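Local coordinates for protein L-ribulose 3-epimerase (PDB 3VYL) that epimerises ketoses at the C3 position, most efficiently L-ribulose, which it probably interconverts with L-xylulose using a bound manganese ion, at residues I87-I92 and A134-A139; A93-L98 and A140-N145. All blocks are in the same frame, centred on the assembly; numbering follows the deposited sequence.

Contact 1. Residues I87-I92 and A134-A139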
# COMPACT_ATOMS: atom_id res chain seq x y z
N ILE A 87 39.22 1.68 -17.53
CA ILE A 87 38.45 0.63 -16.84
C ILE A 87 37.18 0.32 -17.64
O ILE A 87 36.81 -0.85 -17.81
CB ILE A 87 38.11 1.00 -15.38
CG1 ILE A 87 39.37 0.92 -14.50
CG2 ILE A 87 37.04 0.06 -14.82
CD1 ILE A 87 39.32 1.77 -13.26
N LEU A 88 36.53 1.37 -18.13
CA LEU A 88 35.34 1.24 -18.98
C LEU A 88 35.61 0.41 -20.23
O LEU A 88 34.89 -0.57 -20.51
CB LEU A 88 34.80 2.62 -19.34
CG LEU A 88 33.59 3.21 -18.59
CD1 LEU A 88 33.40 2.65 -17.19
CD2 LEU A 88 33.70 4.73 -18.56
N ASN A 89 36.66 0.78 -20.97
CA ASN A 89 37.05 0.10 -22.21
C ASN A 89 37.35 -1.38 -22.00
O ASN A 89 36.99 -2.22 -22.83
CB ASN A 89 38.25 0.79 -22.86
CG ASN A 89 37.90 2.11 -23.53
OD1 ASN A 89 36.83 2.25 -24.13
ND2 ASN A 89 38.81 3.07 -23.45
N GLN A 90 37.98 -1.69 -20.87
CA GLN A 90 38.32 -3.06 -20.54
C GLN A 90 37.06 -3.87 -20.23
O GLN A 90 36.90 -4.99 -20.71
CB GLN A 90 39.30 -3.09 -19.38
CG GLN A 90 40.23 -4.30 -19.37
CD GLN A 90 41.33 -4.19 -18.33
OE1 GLN A 90 41.68 -3.09 -17.88
NE2 GLN A 90 41.88 -5.34 -17.93
N THR A 91 36.16 -3.28 -19.44
CA THR A 91 34.89 -3.91 -19.07
C THR A 91 34.03 -4.24 -20.29
O THR A 91 33.35 -5.28 -20.32
CB THR A 91 34.09 -3.01 -18.10
OG1 THR A 91 34.95 -2.58 -17.03
CG2 THR A 91 32.90 -3.76 -17.50
N ILE A 92 34.06 -3.36 -21.28
CA ILE A 92 33.35 -3.58 -22.54
C ILE A 92 33.88 -4.84 -23.24
O ILE A 92 33.12 -5.78 -23.50
CB ILE A 92 33.45 -2.35 -23.46
CG1 ILE A 92 32.65 -1.19 -22.85
CG2 ILE A 92 32.93 -2.69 -24.85
CD1 ILE A 92 32.80 0.13 -23.59
N ALA A 134 30.50 5.16 -25.25
CA ALA A 134 29.31 4.55 -25.84
C ALA A 134 29.55 4.10 -27.28
O ALA A 134 29.05 3.05 -27.71
CB ALA A 134 28.13 5.50 -25.76
N GLU A 135 30.31 4.91 -28.03
CA GLU A 135 30.71 4.52 -29.39
C GLU A 135 31.55 3.25 -29.37
O GLU A 135 31.30 2.33 -30.17
CB GLU A 135 31.44 5.66 -30.11
CG GLU A 135 30.61 6.92 -30.36
CD GLU A 135 29.21 6.63 -30.89
OE1 GLU A 135 29.06 5.81 -31.84
OE2 GLU A 135 28.24 7.22 -30.35
N THR A 136 32.52 3.19 -28.46
CA THR A 136 33.35 1.99 -28.28
C THR A 136 32.44 0.81 -27.99
O THR A 136 32.62 -0.28 -28.55
CB THR A 136 34.35 2.14 -27.12
OG1 THR A 136 35.29 3.18 -27.42
CG2 THR A 136 35.09 0.83 -26.87
N ALA A 137 31.47 1.03 -27.11
CA ALA A 137 30.54 -0.01 -26.70
C ALA A 137 29.67 -0.49 -27.88
O ALA A 137 29.49 -1.70 -28.07
CB ALA A 137 29.67 0.48 -25.55
N LYS A 138 29.17 0.46 -28.67
CA LYS A 138 28.36 0.12 -29.85
C LYS A 138 29.13 -0.83 -30.77
O LYS A 138 28.65 -1.93 -31.07
CB LYS A 138 27.92 1.38 -30.61
CG LYS A 138 26.73 1.15 -31.53
CD LYS A 138 26.51 2.30 -32.50
CE LYS A 138 25.79 3.47 -31.85
NZ LYS A 138 25.11 4.34 -32.84
N ALA A 139 30.32 -0.39 -31.18
CA ALA A 139 31.23 -1.19 -32.01
C ALA A 139 31.42 -2.60 -31.46
O ALA A 139 31.50 -3.56 -32.23
CB ALA A 139 32.56 -0.49 -32.18
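Ile-92 meets Ala-137 where two neighbouring outer helices of the TIM barrel, 78-98 and 120-139, run side by side. Their axes at this level are 10.0 Å apart and are inclined to each other by 13°, nearly parallel. The close packing lies on the inner side. Ile-92 sends its longer branch across the groove, and its CD1 reaches CB of Ala-137 at 3.7 Å. The other branch, CG2, comes within 4.0 Å of CA of the same alanine. Both residues are buried: Val-133 and Ala-140 also pack on the isoleucine, and Leu-144 of strand 143-147 packs on Ala-137.

Toward solvent the helices meet more sparsely, through Asn-89 and Thr-136, whose side chains cross at about a right angle. Thr-136 has OG1 beside the backbone N (chi1 -65°), which puts CG2 anti to it; this methyl lies 3.5 Å from OD1 of Asn-89. It also touches the inner layer, at 4.1 Å from CD1 of Ile-92. The hydroxyl OG1 of Thr-136 stays 3.7 Å from the same amide oxygen, and the pair does not form a hydrogen bond. The chemistry implies a junction held by apolar burial on the inner side, with the polar groups on the solvent side adding no directional bond between the helices.

Contact 2. Residues A93-L98 and A140-N145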
# COMPACT_ATOMS: atom_id res chain seq x y z
N ALA A 93 35.19 -4.86 -23.50
CA ALA A 93 35.84 -6.02 -24.12
C ALA A 93 35.60 -7.31 -23.33
O ALA A 93 35.43 -8.38 -23.93
CB ALA A 93 37.33 -5.76 -24.29
N LEU A 94 35.56 -7.21 -22.01
CA LEU A 94 35.17 -8.37 -21.20
C LEU A 94 33.74 -8.85 -21.54
O LEU A 94 33.54 -10.03 -21.81
CB LEU A 94 35.31 -8.07 -19.70
CG LEU A 94 34.93 -9.21 -18.75
CD1 LEU A 94 35.96 -10.33 -18.78
CD2 LEU A 94 34.76 -8.70 -17.33
N THR A 95 32.77 -7.93 -21.53
CA THR A 95 31.37 -8.25 -21.82
C THR A 95 31.25 -8.89 -23.21
O THR A 95 30.70 -9.99 -23.35
CB THR A 95 30.47 -6.98 -21.76
OG1 THR A 95 30.61 -6.35 -20.48
CG2 THR A 95 29.00 -7.31 -22.01
N ARG A 96 31.79 -8.19 -24.20
CA ARG A 96 31.83 -8.65 -25.59
C ARG A 96 32.37 -10.07 -25.71
O ARG A 96 31.73 -10.92 -26.32
CB ARG A 96 32.65 -7.67 -26.44
CG ARG A 96 32.75 -8.03 -27.92
CD ARG A 96 34.03 -7.46 -28.51
NE ARG A 96 35.21 -8.04 -27.85
CZ ARG A 96 36.35 -7.39 -27.63
NH1 ARG A 96 36.51 -6.13 -28.02
NH2 ARG A 96 37.34 -8.02 -27.01
N ASP A 97 33.53 -10.33 -25.11
CA ASP A 97 34.17 -11.64 -25.24
C ASP A 97 33.43 -12.73 -24.49
O ASP A 97 33.56 -13.92 -24.80
CB ASP A 97 35.64 -11.58 -24.80
CG ASP A 97 36.52 -10.83 -25.79
OD1 ASP A 97 37.69 -10.55 -25.45
OD2 ASP A 97 36.05 -10.52 -26.90
N LEU A 98 32.62 -12.32 -23.52
CA LEU A 98 31.86 -13.29 -22.74
C LEU A 98 30.52 -13.61 -23.43
O LEU A 98 29.84 -14.58 -23.08
CB LEU A 98 31.67 -12.75 -21.32
CG LEU A 98 31.86 -13.67 -20.11
CD1 LEU A 98 33.06 -14.59 -20.25
CD2 LEU A 98 31.98 -12.81 -18.86
N ALA A 140 31.47 -2.73 -30.13
CA ALA A 140 31.63 -4.05 -29.52
C ALA A 140 30.32 -4.84 -29.40
O ALA A 140 30.32 -5.98 -28.94
CB ALA A 140 32.33 -3.93 -28.18
N GLY A 141 29.22 -4.24 -29.84
CA GLY A 141 27.89 -4.87 -29.79
C GLY A 141 27.31 -4.91 -28.38
O GLY A 141 26.72 -5.92 -27.98
N VAL A 142 27.49 -3.81 -27.64
CA VAL A 142 27.03 -3.71 -26.25
C VAL A 142 26.47 -2.34 -25.90
O VAL A 142 26.94 -1.31 -26.37
CB VAL A 142 28.11 -4.11 -25.20
CG1 VAL A 142 28.60 -5.54 -25.41
CG2 VAL A 142 29.26 -3.12 -25.16
N THR A 143 25.45 -2.34 -25.05
CA THR A 143 24.82 -1.10 -24.58
C THR A 143 25.45 -0.64 -23.27
O THR A 143 25.96 -1.45 -22.50
CB THR A 143 23.32 -1.34 -24.36
OG1 THR A 143 23.15 -2.50 -23.52
CG2 THR A 143 22.63 -1.59 -25.69
N LEU A 144 25.44 0.67 -23.02
CA LEU A 144 25.82 1.19 -21.70
C LEU A 144 24.56 1.57 -20.90
O LEU A 144 23.76 2.41 -21.33
CB LEU A 144 26.74 2.41 -21.80
CG LEU A 144 28.17 2.42 -22.39
CD1 LEU A 144 28.79 3.80 -22.18
CD2 LEU A 144 29.09 1.33 -21.84
N ASN A 145 24.38 0.93 -19.75
CA ASN A 145 23.26 1.24 -18.87
C ASN A 145 23.73 1.86 -17.57
O ASN A 145 24.36 1.20 -16.75
CB ASN A 145 22.42 -0.01 -18.61
CG ASN A 145 22.23 -0.84 -19.86
OD1 ASN A 145 23.16 -1.52 -20.30
ND2 ASN A 145 21.04 -0.78 -20.45
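The guanidinium of Arg-96, whose stem rests on Ala-140, has one face over CA of Ala-93, which sits 3.7 Å from its plane and over its centre; CG of Asp-97 lies at its edge, in the guanidinium plane. This is the last part of helix 78-98 in the TIM barrel, facing the Schellman motif that ends helix 120-139 and leads into strand 143-147. Arg-96 grips Asp-97 side-on, in a salt bridge between adjacent residues. NE binds OD2 at 2.8 Å, while NH2 reaches OD1 at 3.0 Å and also bonds to OD2. The donors keep Asp-97 near the guanidinium plane, yet they meet the carboxylate from above its own plane, so the two flat groups are tilted against each other.

Across the contact it is the aliphatic part of Arg-96 that works. CG, anti to the backbone N (chi1 -179°), passes 3.3 Å from the carbonyl oxygen of Ala-140, and CD lies 3.9 Å from CB of that alanine. A bend at chi3 (62°) then turns the charged end back over its own helix.

Gly-141, with its positive phi of 75°, makes the reversal and brings the side chain of Val-142 toward helix 78-98. Leu-144 packs back on helix 120-139, and the strand, hydrogen-bonded to strands 102-104 and 175-180, runs on to the manganese ligand Glu-147, away from this contact. In the buried layer Thr-95 turns its hydroxyl to the carbonyl of Thr-91 in its own helix, which leaves its methyl for packing across the contact: CG2 of Thr-95 meets CG1 of Val-142 at 3.9 Å.

Contacts 1 and 2 are successive levels of one seam, their centres about 7 Å apart. Both use helix 78-98; contact 1 sets it against the end of helix 120-139, and contact 2 against the turn and strand that follow. Each has a buried apolar layer and a more exposed flank. The flank of contact 1 is an uncharged amide and hydroxyl, whereas that of contact 2 carries an ion pair confined to one helix. The buried layers merge, since CG2 of Ile-92 packs 3.7 Å from CG2 of Val-142. A probable hydrogen bond from Val-142 N to Ala-137 O also ties the turn to its helix.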